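Local coordinates for protein indole-3-acetic acid-amido synthetase GH3.15 (Arabidopsis thaliana, PDB 6E1Q) that conjugates glutamine, and possibly cysteine, to the auxin precursor indole-3-butyric acid, and glutamine to the herbicide 2,4-DB, using ATP to activate the acyl acid, at residues S282-K288 with F314-L319. Coordinates in Å, arbitrary orientation, origin at the centre of the assembly. Residues are numbered along the deposited sequence.
Sequences SWEAILK and FYSGGL
The C-terminal end of helix 309-316 meets the N-terminal end of helix 286-290. Trp-283 to Ile-286 form a type II turn, with Ala-285 at the N-cap (phi 65°). Ala-285 N hydrogen-bonds to Phe-314 O (2.9 Å) and Leu-287 N to Tyr-315 O (2.9 Å). Carbonyls of the last turn of helix 309-316 thus accept from the N-cap and first-turn amides of helix 286-290. This is structural packing, away from the ATP and ligand sites. Phe-314 (chi1 t) lays one ring face over Glu-284 CA, 3.9 Å from the ring centroid (CH-pi). Tyr-315 (chi1 m) packs its CD1 on Ile-286 CG2 (3.8 Å); its ring edge meets Trp-283 O. Gly-317 leaves the helix at positive phi, its CA 3.4 Å from Ala-285 CB, with which a CB would clash. Lys-288 (chi1 t, chi2 -140°) runs along the type I' turn Ser-316 to Leu-319, CG 3.8 Å from Leu-319 CG (chi1 m). Trp-283 (m, chi2 40°) and Tyr-315 pack on helix 220-243; Leu-287 (mt) and Leu-319 reach Ile-297 of strand 297-298.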
loop_
_atom_site.group_PDB
_atom_site.type_symbol
_atom_site.label_atom_id
_atom_site.label_comp_id
_atom_site.label_asym_id
_atom_site.label_seq_id
_atom_site.Cartn_x
_atom_site.Cartn_y
_atom_site.Cartn_z
ATOM N N SER A 282 23.357 -5.249 -16.790
ATOM C CA SER A 282 22.629 -5.479 -15.554
ATOM C C SER A 282 22.013 -4.174 -15.066
ATOM O O SER A 282 22.710 -3.163 -14.928
ATOM C CB SER A 282 23.558 -6.048 -14.484
ATOM O OG SER A 282 22.832 -6.278 -13.294
ATOM N N TRP A 283 20.716 -4.204 -14.779
ATOM C CA TRP A 283 20.060 -3.069 -14.155
ATOM C C TRP A 283 20.095 -3.146 -12.633
ATOM O O TRP A 283 19.313 -2.453 -11.964
ATOM C CB TRP A 283 18.628 -2.939 -14.682
ATOM C CG TRP A 283 18.621 -2.121 -15.951
ATOM C CD1 TRP A 283 19.536 -2.182 -16.962
ATOM C CD2 TRP A 283 17.693 -1.093 -16.313
ATOM N NE1 TRP A 283 19.226 -1.267 -17.937
ATOM C CE2 TRP A 283 18.097 -0.587 -17.564
ATOM C CE3 TRP A 283 16.552 -0.565 -15.713
ATOM C CZ2 TRP A 283 17.401 0.422 -18.221
ATOM C CZ3 TRP A 283 15.866 0.445 -16.368
ATOM C CH2 TRP A 283 16.292 0.927 -17.604
ATOM N N GLU A 284 20.988 -3.966 -12.077
ATOM C CA GLU A 284 21.210 -3.946 -10.641
ATOM C C GLU A 284 21.584 -2.534 -10.211
ATOM O O GLU A 284 22.369 -1.857 -10.883
ATOM C CB GLU A 284 22.315 -4.932 -10.239
ATOM C CG GLU A 284 22.605 -4.894 -8.734
ATOM C CD GLU A 284 23.668 -5.879 -8.290
ATOM O OE1 GLU A 284 23.960 -5.923 -7.079
ATOM O OE2 GLU A 284 24.204 -6.614 -9.139
ATOM N N ALA A 285 20.987 -2.076 -9.112
ATOM C CA ALA A 285 21.254 -0.758 -8.541
ATOM C C ALA A 285 20.831 0.400 -9.451
ATOM O O ALA A 285 21.224 1.548 -9.200
ATOM C CB ALA A 285 22.743 -0.608 -8.179
ATOM N N ILE A 286 20.034 0.142 -10.497
ATOM C CA ILE A 286 19.633 1.206 -11.426
ATOM C C ILE A 286 19.000 2.395 -10.697
ATOM O O ILE A 286 19.173 3.547 -11.113
ATOM C CB ILE A 286 18.677 0.639 -12.498
ATOM C CG1 ILE A 286 18.422 1.678 -13.604
ATOM C CG2 ILE A 286 17.367 0.205 -11.866
ATOM C CD1 ILE A 286 19.700 2.103 -14.356
ATOM N N LEU A 287 18.260 2.150 -9.604
ATOM C CA LEU A 287 17.590 3.272 -8.942
ATOM C C LEU A 287 18.599 4.221 -8.317
ATOM O O LEU A 287 18.468 5.444 -8.443
ATOM C CB LEU A 287 16.606 2.783 -7.887
ATOM C CG LEU A 287 15.354 2.119 -8.460
ATOM C CD1 LEU A 287 14.405 1.719 -7.308
ATOM C CD2 LEU A 287 14.667 3.054 -9.471
ATOM N N LYS A 288 19.622 3.677 -7.653
ATOM C CA LYS A 288 20.671 4.535 -7.121
ATOM C C LYS A 288 21.490 5.158 -8.235
ATOM O O LYS A 288 21.935 6.303 -8.117
ATOM C CB LYS A 288 21.595 3.761 -6.182
ATOM C CG LYS A 288 22.290 4.677 -5.177
ATOM C CD LYS A 288 23.733 4.294 -4.962
ATOM C CE LYS A 288 24.189 4.705 -3.563
ATOM N NZ LYS A 288 23.732 6.082 -3.187
ATOM N N PHE A 314 17.387 -5.429 -5.129
ATOM C CA PHE A 314 18.259 -5.618 -6.285
ATOM C C PHE A 314 18.372 -4.333 -7.107
ATOM O O PHE A 314 19.469 -3.934 -7.519
ATOM C CB PHE A 314 17.723 -6.766 -7.140
ATOM C CG PHE A 314 18.418 -6.921 -8.465
ATOM C CD1 PHE A 314 19.677 -7.479 -8.539
ATOM C CD2 PHE A 314 17.807 -6.498 -9.639
ATOM C CE1 PHE A 314 20.317 -7.631 -9.765
ATOM C CE2 PHE A 314 18.436 -6.647 -10.846
ATOM C CZ PHE A 314 19.701 -7.224 -10.907
ATOM N N TYR A 315 17.246 -3.670 -7.357
ATOM C CA TYR A 315 17.267 -2.410 -8.096
ATOM C C TYR A 315 17.750 -1.226 -7.264
ATOM O O TYR A 315 18.042 -0.177 -7.838
ATOM C CB TYR A 315 15.866 -2.100 -8.633
ATOM C CG TYR A 315 15.427 -3.035 -9.731
ATOM C CD1 TYR A 315 16.214 -3.232 -10.860
ATOM C CD2 TYR A 315 14.242 -3.753 -9.625
ATOM C CE1 TYR A 315 15.809 -4.108 -11.872
ATOM C CE2 TYR A 315 13.835 -4.618 -10.627
ATOM C CZ TYR A 315 14.618 -4.800 -11.735
ATOM O OH TYR A 315 14.203 -5.668 -12.722
ATOM N N SER A 316 17.851 -1.370 -5.938
ATOM C CA SER A 316 18.047 -0.228 -5.055
ATOM C C SER A 316 19.503 0.173 -4.902
ATOM O O SER A 316 19.773 1.322 -4.533
ATOM C CB SER A 316 17.490 -0.529 -3.664
ATOM O OG SER A 316 18.464 -1.229 -2.890
ATOM N N GLY A 317 20.437 -0.744 -5.130
ATOM C CA GLY A 317 21.837 -0.417 -4.919
ATOM C C GLY A 317 22.162 0.000 -3.504
ATOM O O GLY A 317 23.043 0.845 -3.293
ATOM N N GLY A 318 21.460 -0.560 -2.524
ATOM C CA GLY A 318 21.747 -0.255 -1.137
ATOM C C GLY A 318 20.992 0.924 -0.557
ATOM O O GLY A 318 21.113 1.178 0.649
ATOM N N LEU A 319 20.244 1.676 -1.358
ATOM C CA LEU A 319 19.358 2.670 -0.759
ATOM C C LEU A 319 18.414 1.960 0.208
ATOM O O LEU A 319 17.819 0.936 -0.159
ATOM C CB LEU A 319 18.551 3.412 -1.808
ATOM C CG LEU A 319 19.386 4.259 -2.762
ATOM C CD1 LEU A 319 18.492 4.892 -3.806
ATOM C CD2 LEU A 319 20.121 5.298 -1.956
#